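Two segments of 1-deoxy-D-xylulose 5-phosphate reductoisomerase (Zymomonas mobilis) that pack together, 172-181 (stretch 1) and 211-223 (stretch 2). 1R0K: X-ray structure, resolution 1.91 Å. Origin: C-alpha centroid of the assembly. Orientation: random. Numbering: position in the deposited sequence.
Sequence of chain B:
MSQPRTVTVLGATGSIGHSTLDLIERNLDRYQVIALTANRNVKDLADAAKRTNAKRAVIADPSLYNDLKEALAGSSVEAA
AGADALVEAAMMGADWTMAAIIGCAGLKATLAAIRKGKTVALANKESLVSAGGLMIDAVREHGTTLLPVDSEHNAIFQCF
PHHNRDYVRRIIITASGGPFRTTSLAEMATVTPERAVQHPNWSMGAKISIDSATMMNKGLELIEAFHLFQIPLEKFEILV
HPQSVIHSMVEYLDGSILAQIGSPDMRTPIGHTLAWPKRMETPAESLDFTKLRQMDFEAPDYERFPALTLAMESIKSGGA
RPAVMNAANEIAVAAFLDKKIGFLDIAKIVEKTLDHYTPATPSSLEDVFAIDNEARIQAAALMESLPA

Stretch 1 172-181: IITASGGPFR
Stretch 2, residues 211-223: DSATMMNKGLELI

This is a mainly apolar strand-on-helix contact, pinned by one direct hydrogen bond from a lysine and, at its loop end, by a bridging water. Strand 172-175 runs nearly antiparallel to helix 216-223 (160° between N-to-C directions, axes 10.0 Å apart at closest approach), so the register descends the helix as the strand advances: CA of Ile 173 lies 7.6 Å from CA of Leu 222, and CA of Ala 175 is 7.0 Å from CA of Lys 218. Beyond the strand, CA of Gly 178 is 5.0 Å from CA of Ala 213 in the preceding helix.

Strand alternation turns Ile 173 and Ala 175 toward the helix and Thr 174 away. Ile 173 (m, t) brings CD1 to 3.8 Å from CD1 of Leu 222 (t, p), while CB of Ala 175 sits 3.9 Å from CE of Met 215 (m, t, p) and 3.4 Å from CE of Lys 218. With rotamer m, m, t, t, Lys 218 carries NZ to the strand backbone, donating to O of Thr 174 at 2.7 Å. The same NZ forms a salt bridge with OE1 of Glu 221 (2.8 Å), one helical turn on, which balances its buried charge.

Met 215 (73/18) leaves the helical path of the preceding helix and is the N-cap of helix 216-223. Against the preceding helix, Gly 178 (76/177) places CA 3.6 Å from O of Ser 212; an ideal CB would fall 2.4 Å from that oxygen, a clash.

A type I turn, Gly 178 to Arg 181, presents Pro 179 CG at 4.0 Å and Phe 180 CE2 at 3.7 Å from CB of Ala 213, the ring (chi1 m, chi2 -51°) lying oblique. Water 1 donates to O of Gly 177 and of Ala 213 (2.9 Å each) and accepts from N of Phe 180 (2.8 Å).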

# COMPACT_ATOMS: atom_id res chain seq x y z
N ILE B 172 4.45 -7.31 8.02
CA ILE B 172 3.33 -7.88 8.76
C ILE B 172 2.57 -8.86 7.89
O ILE B 172 1.97 -8.48 6.90
CB ILE B 172 2.36 -6.78 9.21
CG1 ILE B 172 3.11 -5.69 9.96
CG2 ILE B 172 1.26 -7.38 10.09
CD1 ILE B 172 2.26 -4.47 10.26
N ILE B 173 2.64 -10.13 8.26
CA ILE B 173 1.92 -11.15 7.52
C ILE B 173 0.58 -11.28 8.22
O ILE B 173 0.50 -11.68 9.38
CB ILE B 173 2.64 -12.51 7.56
CG1 ILE B 173 4.07 -12.36 7.03
CG2 ILE B 173 1.87 -13.53 6.74
CD1 ILE B 173 4.88 -13.64 7.11
N THR B 174 -0.49 -10.90 7.52
CA THR B 174 -1.82 -11.00 8.11
C THR B 174 -2.26 -12.46 8.08
O THR B 174 -1.84 -13.22 7.21
CB THR B 174 -2.83 -10.12 7.37
OG1 THR B 174 -2.72 -10.35 5.96
CG2 THR B 174 -2.56 -8.65 7.68
N ALA B 175 -3.09 -12.84 9.04
CA ALA B 175 -3.57 -14.21 9.15
C ALA B 175 -5.02 -14.21 9.60
O ALA B 175 -5.37 -13.49 10.53
CB ALA B 175 -2.72 -14.98 10.16
N SER B 176 -5.85 -15.01 8.95
CA SER B 176 -7.26 -15.10 9.32
C SER B 176 -7.36 -15.66 10.73
O SER B 176 -8.26 -15.31 11.48
CB SER B 176 -8.01 -16.03 8.37
OG SER B 176 -7.58 -17.37 8.55
N GLY B 177 -6.42 -16.54 11.07
CA GLY B 177 -6.44 -17.15 12.39
C GLY B 177 -7.00 -18.55 12.30
O GLY B 177 -6.94 -19.32 13.27
N GLY B 178 -7.56 -18.89 11.14
CA GLY B 178 -8.11 -20.21 10.94
C GLY B 178 -9.46 -20.41 11.62
O GLY B 178 -9.94 -19.51 12.31
N PRO B 179 -10.08 -21.58 11.45
CA PRO B 179 -11.38 -21.87 12.06
C PRO B 179 -11.38 -21.94 13.59
O PRO B 179 -12.43 -21.80 14.21
CB PRO B 179 -11.77 -23.19 11.41
CG PRO B 179 -10.45 -23.86 11.21
CD PRO B 179 -9.60 -22.74 10.67
N PHE B 180 -10.21 -22.13 14.19
CA PHE B 180 -10.13 -22.23 15.64
C PHE B 180 -9.46 -21.03 16.29
O PHE B 180 -8.88 -21.14 17.38
CB PHE B 180 -9.40 -23.51 16.04
CG PHE B 180 -10.05 -24.75 15.51
CD1 PHE B 180 -11.42 -24.96 15.69
CD2 PHE B 180 -9.32 -25.68 14.79
CE1 PHE B 180 -12.04 -26.09 15.16
CE2 PHE B 180 -9.94 -26.81 14.26
CZ PHE B 180 -11.31 -27.01 14.45
N ARG B 181 -9.56 -19.88 15.63
CA ARG B 181 -8.97 -18.65 16.12
C ARG B 181 -9.33 -18.33 17.57
O ARG B 181 -8.51 -17.82 18.33
CB ARG B 181 -9.39 -17.47 15.24
CG ARG B 181 -8.94 -16.09 15.75
CD ARG B 181 -9.37 -14.98 14.80
NE ARG B 181 -10.82 -14.93 14.62
CZ ARG B 181 -11.66 -14.24 15.38
NH1 ARG B 181 -11.21 -13.53 16.41
NH2 ARG B 181 -12.96 -14.26 15.12
N ASP B 211 -3.93 -27.50 7.89
CA ASP B 211 -2.84 -26.55 8.06
C ASP B 211 -3.38 -25.18 8.47
O ASP B 211 -2.72 -24.43 9.19
CB ASP B 211 -2.03 -26.43 6.76
CG ASP B 211 -1.14 -27.63 6.51
OD1 ASP B 211 -0.88 -28.40 7.47
OD2 ASP B 211 -0.69 -27.80 5.36
N SER B 212 -4.57 -24.86 7.99
CA SER B 212 -5.21 -23.60 8.34
C SER B 212 -5.64 -23.66 9.81
O SER B 212 -5.47 -22.70 10.56
CB SER B 212 -6.43 -23.37 7.44
OG SER B 212 -7.19 -22.26 7.88
N ALA B 213 -6.17 -24.80 10.21
CA ALA B 213 -6.64 -25.00 11.57
C ALA B 213 -5.52 -24.96 12.60
O ALA B 213 -5.69 -24.43 13.70
CB ALA B 213 -7.39 -26.33 11.67
N THR B 214 -4.36 -25.51 12.25
CA THR B 214 -3.22 -25.53 13.17
C THR B 214 -2.35 -24.29 12.99
O THR B 214 -1.47 -24.01 13.81
CB THR B 214 -2.33 -26.75 12.93
OG1 THR B 214 -1.75 -26.64 11.63
CG2 THR B 214 -3.15 -28.04 13.01
N MET B 215 -2.61 -23.56 11.91
CA MET B 215 -1.86 -22.37 11.55
C MET B 215 -0.48 -22.73 11.01
O MET B 215 0.42 -21.89 10.96
CB MET B 215 -1.75 -21.39 12.72
CG MET B 215 -3.04 -20.62 12.99
SD MET B 215 -2.79 -19.11 13.95
CE MET B 215 -2.31 -17.95 12.66
N MET B 216 -0.32 -23.99 10.61
CA MET B 216 0.95 -24.44 10.04
C MET B 216 1.10 -23.72 8.70
O MET B 216 2.21 -23.40 8.27
CB MET B 216 0.91 -25.95 9.81
CG MET B 216 2.19 -26.53 9.23
SD MET B 216 3.63 -26.30 10.30
CE MET B 216 3.27 -27.46 11.59
N ASN B 217 -0.03 -23.47 8.04
CA ASN B 217 -0.00 -22.77 6.75
C ASN B 217 0.67 -21.42 6.94
O ASN B 217 1.45 -21.01 6.08
CB ASN B 217 -1.43 -22.60 6.19
CG ASN B 217 -2.26 -21.58 6.96
OD1 ASN B 217 -2.28 -21.57 8.19
ND2 ASN B 217 -2.97 -20.73 6.22
N LYS B 218 0.40 -20.75 8.06
CA LYS B 218 1.02 -19.46 8.33
C LYS B 218 2.50 -19.59 8.62
O LYS B 218 3.29 -18.73 8.25
CB LYS B 218 0.35 -18.76 9.52
CG LYS B 218 -0.89 -17.99 9.17
CD LYS B 218 -0.60 -16.93 8.11
CE LYS B 218 -1.85 -16.68 7.30
NZ LYS B 218 -1.68 -15.68 6.23
N GLY B 219 2.87 -20.67 9.31
CA GLY B 219 4.27 -20.90 9.62
C GLY B 219 5.05 -21.10 8.34
O GLY B 219 6.16 -20.60 8.19
N LEU B 220 4.47 -21.85 7.40
CA LEU B 220 5.12 -22.11 6.13
C LEU B 220 5.22 -20.83 5.31
O LEU B 220 6.20 -20.59 4.61
CB LEU B 220 4.35 -23.18 5.35
CG LEU B 220 4.21 -24.51 6.12
CD1 LEU B 220 3.35 -25.47 5.32
CD2 LEU B 220 5.58 -25.10 6.38
N GLU B 221 4.18 -20.00 5.41
CA GLU B 221 4.17 -18.73 4.70
C GLU B 221 5.29 -17.83 5.22
O GLU B 221 5.92 -17.10 4.45
CB GLU B 221 2.82 -18.04 4.88
CG GLU B 221 1.75 -18.60 3.97
CD GLU B 221 0.37 -18.05 4.28
OE1 GLU B 221 0.28 -16.90 4.73
OE2 GLU B 221 -0.62 -18.79 4.07
N LEU B 222 5.55 -17.90 6.52
CA LEU B 222 6.60 -17.10 7.12
C LEU B 222 7.95 -17.54 6.57
O LEU B 222 8.81 -16.71 6.26
CB LEU B 222 6.60 -17.29 8.64
CG LEU B 222 7.74 -16.63 9.40
CD1 LEU B 222 7.72 -15.12 9.19
CD2 LEU B 222 7.62 -16.97 10.87
N ILE B 223 8.13 -18.85 6.45
CA ILE B 223 9.37 -19.38 5.94
C ILE B 223 9.58 -18.92 4.50
O ILE B 223 10.65 -18.43 4.15
CB ILE B 223 9.37 -20.92 6.00
CG1 ILE B 223 9.39 -21.36 7.47
CG2 ILE B 223 10.58 -21.49 5.26
CD1 ILE B 223 9.27 -22.86 7.67
O HOH W 1 -7.44 -22.11 13.68